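PDB 4HCE: cell division control protein 13 from Saccharomyces cerevisiae, which acts in telomere maintenance, its OB2 domain forming a dimer that is required for productive binding of Stn1. Local coordinates for residues Y5-L8 / S9-S12; M26-P29 / Q30-S33. All coordinates share one frame; numbering follows the deposited sequence.

Interaction 1. Residues Y5-L8 / S9-S12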
loop_
_atom_site.group_PDB
_atom_site.type_symbol
_atom_site.label_atom_id
_atom_site.label_comp_id
_atom_site.label_asym_id
_atom_site.label_seq_id
_atom_site.Cartn_x
_atom_site.Cartn_y
_atom_site.Cartn_z
ATOM N N TYR B 5 -6.593 9.900 -12.043
ATOM C CA TYR B 5 -6.188 8.912 -11.046
ATOM C C TYR B 5 -7.312 8.590 -10.080
ATOM O O TYR B 5 -7.503 7.415 -9.700
ATOM C CB TYR B 5 -4.856 9.268 -10.353
ATOM C CG TYR B 5 -3.732 9.423 -11.359
ATOM C CD1 TYR B 5 -3.333 8.354 -12.159
ATOM C CD2 TYR B 5 -3.104 10.650 -11.544
ATOM C CE1 TYR B 5 -2.324 8.498 -13.107
ATOM C CE2 TYR B 5 -2.100 10.808 -12.483
ATOM C CZ TYR B 5 -1.712 9.738 -13.260
ATOM O OH TYR B 5 -0.708 9.910 -14.176
ATOM N N GLU B 6 -8.075 9.619 -9.728
ATOM C CA GLU B 6 -9.286 9.427 -8.956
ATOM C C GLU B 6 -10.288 8.556 -9.715
ATOM O O GLU B 6 -10.847 7.632 -9.144
ATOM C CB GLU B 6 -9.883 10.772 -8.524
ATOM C CG GLU B 6 -8.884 11.587 -7.701
ATOM C CD GLU B 6 -9.318 13.012 -7.418
ATOM O OE1 GLU B 6 -8.574 13.960 -7.786
ATOM O OE2 GLU B 6 -10.389 13.190 -6.802
ATOM N N GLN B 7 -10.479 8.798 -11.008
ATOM C CA GLN B 7 -11.384 7.931 -11.784
ATOM C C GLN B 7 -10.807 6.546 -12.019
ATOM O O GLN B 7 -11.521 5.556 -11.898
ATOM C CB GLN B 7 -11.844 8.611 -13.075
ATOM C CG GLN B 7 -12.733 9.810 -12.763
ATOM C CD GLN B 7 -14.066 9.384 -12.195
ATOM O OE1 GLN B 7 -14.737 8.489 -12.750
ATOM N NE2 GLN B 7 -14.468 10.008 -11.090
ATOM N N LEU B 8 -9.503 6.447 -12.286
ATOM C CA LEU B 8 -8.893 5.103 -12.366
ATOM C C LEU B 8 -9.093 4.259 -11.120
ATOM O O LEU B 8 -9.188 3.030 -11.212
ATOM C CB LEU B 8 -7.388 5.171 -12.650
ATOM C CG LEU B 8 -6.979 5.287 -14.106
ATOM C CD1 LEU B 8 -5.456 5.282 -14.143
ATOM C CD2 LEU B 8 -7.560 4.112 -14.891
ATOM N N SER B 9 -9.095 4.907 -9.949
ATOM C CA SER B 9 -9.196 4.183 -8.679
ATOM C C SER B 9 -10.580 3.613 -8.429
ATOM O O SER B 9 -10.783 2.880 -7.468
ATOM C CB SER B 9 -8.756 5.057 -7.503
ATOM O OG SER B 9 -7.449 5.554 -7.780
ATOM N N LEU B 10 -11.515 3.959 -9.306
ATOM C CA LEU B 10 -12.868 3.448 -9.276
ATOM C C LEU B 10 -13.094 2.307 -10.271
ATOM O O LEU B 10 -14.178 1.745 -10.297
ATOM C CB LEU B 10 -13.846 4.602 -9.535
ATOM C CG LEU B 10 -13.778 5.723 -8.481
ATOM C CD1 LEU B 10 -14.667 6.892 -8.897
ATOM C CD2 LEU B 10 -14.149 5.236 -7.081
ATOM N N ALA B 11 -12.063 1.973 -11.067
ATOM C CA ALA B 11 -12.131 0.948 -12.130
ATOM C C ALA B 11 -12.447 -0.440 -11.587
ATOM O O ALA B 11 -11.847 -0.875 -10.602
ATOM C CB ALA B 11 -10.834 0.906 -12.933
ATOM N N SER B 12 -13.389 -1.124 -12.232
ATOM C CA SER B 12 -13.824 -2.447 -11.786
ATOM C C SER B 12 -12.804 -3.502 -12.195
ATOM O O SER B 12 -11.986 -3.281 -13.108
ATOM C CB SER B 12 -15.177 -2.808 -12.420
ATOM O OG SER B 12 -15.006 -3.062 -13.805
#
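S9 grips the carbonyl of Y5 twice as the short helix 4-8 runs out. Its OG lies 2.7 Å from Y5 O, and its backbone N lies 3.0 Å from the same Y5 O. The two donors come from opposite faces of the carbonyl plane, each tilted by about 30°. The serine torsion explains the first bond: with chi1 at -54°, OG sits beside its own backbone N and turns back along the helix. S9 N also makes a weak bond to E6 O. Next, L10 N reaches Q7 O at 3.0 Å. A11 N then bonds to L8 O at 3.1 Å, closing a type I turn from L8 to A11. On the inner side, L8 and A11 both touch W123 of strand 120-129, and Y5 OH bonds to Q48 N. The outer side is looser. Q7 and L10 are exposed there, and their side chains meet mainly where Q7 NE2 comes 3.8 Å from L10 CD1. L10 also packs on V62 of the second subunit, so this side is not wholly solvent. The carbonyls of Y5, Q7 and L8 each accept a hydrogen bond and E6 O a weak one, so the polar backbone at the helix end is bonded locally as the chain turns.

Interaction 2. Residues M26-P29 / Q30-S33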
loop_
_atom_site.group_PDB
_atom_site.type_symbol
_atom_site.label_atom_id
_atom_site.label_comp_id
_atom_site.label_asym_id
_atom_site.label_seq_id
_atom_site.Cartn_x
_atom_site.Cartn_y
_atom_site.Cartn_z
ATOM N N MET B 26 9.106 3.352 -5.631
ATOM C CA MET B 26 8.743 1.993 -5.320
ATOM C C MET B 26 8.640 1.782 -3.820
ATOM O O MET B 26 9.287 2.470 -3.022
ATOM C CB MET B 26 9.689 0.969 -5.992
ATOM C CG MET B 26 11.109 0.903 -5.465
ATOM S SD MET B 26 12.223 -0.154 -6.443
ATOM C CE MET B 26 13.767 0.647 -6.079
ATOM N N ASN B 27 7.793 0.827 -3.466
ATOM C CA ASN B 27 7.593 0.425 -2.099
ATOM C C ASN B 27 7.655 -1.105 -1.981
ATOM O O ASN B 27 6.946 -1.817 -2.721
ATOM C CB ASN B 27 6.238 0.904 -1.634
ATOM C CG ASN B 27 6.181 1.080 -0.145
ATOM O OD1 ASN B 27 6.674 2.080 0.382
ATOM N ND2 ASN B 27 5.595 0.111 0.549
ATOM N N PRO B 28 8.493 -1.613 -1.055
ATOM C CA PRO B 28 9.390 -0.826 -0.187
ATOM C C PRO B 28 10.578 -0.216 -0.959
ATOM O O PRO B 28 11.052 -0.817 -1.917
ATOM C CB PRO B 28 9.884 -1.861 0.840
ATOM C CG PRO B 28 9.705 -3.185 0.184
ATOM C CD PRO B 28 8.517 -3.054 -0.723
ATOM N N PRO B 29 11.060 0.971 -0.536
ATOM C CA PRO B 29 12.080 1.674 -1.330
ATOM C C PRO B 29 13.480 1.063 -1.218
ATOM O O PRO B 29 14.343 1.335 -2.056
ATOM C CB PRO B 29 12.059 3.099 -0.757
ATOM C CG PRO B 29 11.546 2.954 0.642
ATOM C CD PRO B 29 10.645 1.741 0.659
ATOM N N GLN B 30 13.682 0.241 -0.193
ATOM C CA GLN B 30 14.939 -0.457 0.024
ATOM C C GLN B 30 14.714 -1.959 0.203
ATOM O O GLN B 30 13.782 -2.378 0.890
ATOM C CB GLN B 30 15.617 0.085 1.281
ATOM C CG GLN B 30 16.694 1.122 1.054
ATOM C CD GLN B 30 17.617 1.198 2.254
ATOM O OE1 GLN B 30 18.567 0.413 2.377
ATOM N NE2 GLN B 30 17.322 2.120 3.170
ATOM N N PHE B 31 15.573 -2.772 -0.402
ATOM C CA PHE B 31 15.504 -4.228 -0.214
ATOM C C PHE B 31 16.720 -4.846 -0.859
ATOM O O PHE B 31 17.290 -4.261 -1.789
ATOM C CB PHE B 31 14.194 -4.847 -0.769
ATOM C CG PHE B 31 13.869 -4.450 -2.197
ATOM C CD1 PHE B 31 14.370 -5.188 -3.280
ATOM C CD2 PHE B 31 13.057 -3.345 -2.458
ATOM C CE1 PHE B 31 14.067 -4.820 -4.594
ATOM C CE2 PHE B 31 12.746 -2.978 -3.767
ATOM C CZ PHE B 31 13.262 -3.716 -4.840
ATOM N N ALA B 32 17.100 -6.033 -0.390
ATOM C CA ALA B 32 18.361 -6.641 -0.794
ATOM C C ALA B 32 18.246 -7.918 -1.647
ATOM O O ALA B 32 19.181 -8.245 -2.364
ATOM C CB ALA B 32 19.226 -6.894 0.433
ATOM N N SER B 33 17.127 -8.638 -1.562
ATOM C CA SER B 33 16.968 -9.874 -2.317
ATOM C C SER B 33 15.499 -10.142 -2.559
ATOM O O SER B 33 14.642 -9.480 -1.987
ATOM C CB SER B 33 17.617 -11.082 -1.598
ATOM O OG SER B 33 16.686 -11.779 -0.754
#
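The chain leaves strand 16-27 through a cis peptide before P28, and no hydrogen bond joins 26-29 to 30-33. F31 instead folds its ring back toward M26 and P28. Its chi1 of 51° sets CG in the cleft flanked by its own N and C, which brings the ring close to the preceding residues. P28 O lies in the ring plane at the edge, 3.3 Å from F31 CD2. The sulfur of M26 also meets the edge, in a Met-aromatic contact, with M26 SD 3.9 Å from F31 CE2. The sulfur stands 75° off the ring normal. The methionine chain runs roughly perpendicular to the phenylalanine. P28 CG adds a looser apolar contact, 4.3 Å from F31 CD2. An electron-rich oxygen and a sulfur thus both face the ring's C-H rim. The Q30 side chain extends outward, where NE2 makes a weak hydrogen bond to OD2 of D113 of the second subunit. F37 meets the F31 ring edge-to-face. M26 packs on L44 of strand 42-47, F31 on L42 of that strand, and both touch I89 of helix 86-92, whose S86 OG accepts F31 N.

Overall arrangement
Both contacts are local, and they flank strand 16-27 of the OB fold. Interaction 1 precedes the strand and lies at the surface, with L8 packed on its early residues E17 and L19. Interaction 2 includes the strand's last residues and is largely buried. Their centres are 26 Å apart, on opposite sides of the chain's centre, and they do not touch. The chemistry follows the place. At 5-12, backbone and serine hydrogen bonds finish a helix. At 26-33, no such bond spans the segments, and an aromatic edge meets a sulfur and a carbonyl oxygen, with a proline ring nearby. Interaction 1 also packs against strand 120-129, interaction 2 against strand 42-47 and helix 86-92. Both reach the second subunit, interaction 2 through more residues.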